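Local coordinates for protein DUF176 (Nitrosomonas europaea, PDB 2OMO) that probably acts as an oxidoreductase, a putative antibiotic biosynthesis monooxygenase that assembles from two subunits, at residues Val25-Ala30 against Arg71-Glu76. Numbering follows the deposited sequence.
Sequences VTIVYA and RFVLYE
Tyr75 and Val73 stand beside Val25, Ile27 and Tyr29 on one face of two strands that run antiparallel, 163° between their directions. The Tyr75 side chain leaves its strand with CG anti to the backbone N (chi1 -179°), which swings the ring toward 25-30: its CE1 lies 3.7 Å from Val25 CG1 and its CD1 3.9 Å from Ile27 CG1, both methyl and methylene approaching the ring at a slant. Val73 splits its branches between two neighbours, CG1 touching Ile27 CG2 at 3.6 Å and CG2 reaching Tyr29 CD1 at 3.7 Å, while Tyr29 runs alongside it in the same direction. On the other face Val28 CB lies 4.0 Å from Leu74 CB, and the extended glutamate chain of Glu76 (chi2 -176°) carries OE2 to within 3.7 Å of Val28 CG2, the two side chains crossing at an angle. Ala30, with its single methyl, sits beside Phe72, whose ring leads away from strand 25-30 to meet Phe40 of helix 37-51. Three hydrogen-bonded pairs, Thr26 with Glu76, Val28 with Leu74 and Ala30 with Phe72, join the backbones by two bonds each. A water bridges Thr26 OG1 (2.7 Å) and Glu76 O, giving that carbonyl a second donor besides Thr26 N. The tyrosine hydroxyls bond to the second subunit, Tyr29 to its Tyr29 and Tyr75 to its Asp61, and the two Tyr75 rings stack. These central strands belong to a four-stranded ferredoxin-like sheet, covered by helix 37-51 over Ala30 and Leu74 and packed on the second subunit through Val73 and the tyrosines, consistent with the family's dimeric alpha+beta barrel.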
# COMPACT_ATOMS: atom_id res chain seq x y z
N VAL A 25 1.88 -2.81 8.50
CA VAL A 25 1.27 -1.87 7.54
C VAL A 25 -0.20 -1.67 7.81
O VAL A 25 -0.95 -2.62 8.07
CB VAL A 25 1.42 -2.39 6.08
CG1 VAL A 25 0.71 -1.46 5.06
CG2 VAL A 25 2.87 -2.63 5.75
N THR A 26 -0.63 -0.42 7.70
CA THR A 26 -2.06 -0.07 7.77
C THR A 26 -2.35 0.70 6.51
O THR A 26 -1.73 1.76 6.25
CB THR A 26 -2.40 0.80 9.01
OG1 THR A 26 -1.88 0.19 10.19
CG2 THR A 26 -3.95 0.92 9.17
N ILE A 27 -3.23 0.17 5.69
CA ILE A 27 -3.68 0.93 4.53
C ILE A 27 -4.93 1.70 4.96
O ILE A 27 -5.97 1.08 5.32
CB ILE A 27 -3.95 0.06 3.31
CG1 ILE A 27 -2.74 -0.86 3.03
CG2 ILE A 27 -4.37 0.94 2.09
CD1 ILE A 27 -2.83 -1.75 1.73
N VAL A 28 -4.84 3.03 4.92
CA VAL A 28 -5.95 3.85 5.40
C VAL A 28 -6.69 4.43 4.21
O VAL A 28 -6.09 5.12 3.39
CB VAL A 28 -5.51 4.96 6.38
CG1 VAL A 28 -6.73 5.82 6.79
CG2 VAL A 28 -4.78 4.29 7.63
N TYR A 29 -7.99 4.16 4.14
CA TYR A 29 -8.83 4.64 3.05
C TYR A 29 -9.67 5.84 3.48
O TYR A 29 -10.40 5.77 4.47
CB TYR A 29 -9.74 3.54 2.53
CG TYR A 29 -9.01 2.32 2.02
CD1 TYR A 29 -8.70 2.21 0.68
CD2 TYR A 29 -8.65 1.28 2.90
CE1 TYR A 29 -8.01 1.05 0.17
CE2 TYR A 29 -7.95 0.15 2.43
CZ TYR A 29 -7.66 0.04 1.06
OH TYR A 29 -6.98 -1.05 0.57
N ALA A 30 -9.56 6.93 2.74
CA ALA A 30 -10.30 8.15 3.10
C ALA A 30 -11.11 8.65 1.92
O ALA A 30 -10.55 8.86 0.84
CB ALA A 30 -9.37 9.24 3.58
N ARG A 71 -10.97 10.29 -3.46
CA ARG A 71 -10.59 9.05 -2.81
C ARG A 71 -9.11 9.04 -2.58
O ARG A 71 -8.32 9.19 -3.52
CB ARG A 71 -11.06 7.81 -3.58
CG ARG A 71 -12.56 7.82 -3.93
CD ARG A 71 -13.33 8.21 -2.75
NE ARG A 71 -14.76 8.21 -2.98
CZ ARG A 71 -15.52 7.16 -2.72
NH1 ARG A 71 -14.93 6.07 -2.26
NH2 ARG A 71 -16.83 7.20 -2.91
N PHE A 72 -8.74 8.92 -1.30
CA PHE A 72 -7.32 8.88 -0.91
C PHE A 72 -6.94 7.64 -0.16
O PHE A 72 -7.79 7.01 0.52
CB PHE A 72 -6.97 10.10 -0.02
CG PHE A 72 -7.12 11.42 -0.72
CD1 PHE A 72 -6.02 12.01 -1.35
CD2 PHE A 72 -8.38 12.05 -0.81
CE1 PHE A 72 -6.17 13.27 -2.03
CE2 PHE A 72 -8.54 13.30 -1.47
CZ PHE A 72 -7.41 13.90 -2.09
N VAL A 73 -5.66 7.33 -0.20
CA VAL A 73 -5.09 6.23 0.64
C VAL A 73 -3.84 6.77 1.36
O VAL A 73 -3.00 7.44 0.73
CB VAL A 73 -4.67 5.03 -0.21
CG1 VAL A 73 -3.65 4.09 0.55
CG2 VAL A 73 -5.91 4.26 -0.69
N LEU A 74 -3.75 6.52 2.67
CA LEU A 74 -2.49 6.67 3.40
C LEU A 74 -1.93 5.26 3.62
O LEU A 74 -2.54 4.44 4.30
CB LEU A 74 -2.70 7.35 4.77
CG LEU A 74 -3.29 8.79 4.70
CD1 LEU A 74 -4.82 8.78 4.51
CD2 LEU A 74 -2.90 9.68 5.94
N TYR A 75 -0.74 5.02 3.08
CA TYR A 75 -0.07 3.74 3.19
C TYR A 75 1.01 3.89 4.25
O TYR A 75 2.11 4.41 3.99
CB TYR A 75 0.49 3.36 1.81
CG TYR A 75 1.20 2.03 1.75
CD1 TYR A 75 0.48 0.82 1.63
CD2 TYR A 75 2.57 1.98 1.82
CE1 TYR A 75 1.15 -0.39 1.58
CE2 TYR A 75 3.26 0.75 1.78
CZ TYR A 75 2.52 -0.44 1.66
OH TYR A 75 3.14 -1.68 1.58
N GLU A 76 0.70 3.39 5.45
CA GLU A 76 1.50 3.70 6.64
C GLU A 76 2.19 2.39 7.10
O GLU A 76 1.53 1.52 7.66
CB GLU A 76 0.56 4.23 7.72
CG GLU A 76 -0.41 5.31 7.21
CD GLU A 76 -1.30 5.91 8.33
OE1 GLU A 76 -1.26 5.42 9.48
OE2 GLU A 76 -2.07 6.85 8.02
O HOH W 1 0.65 1.19 10.52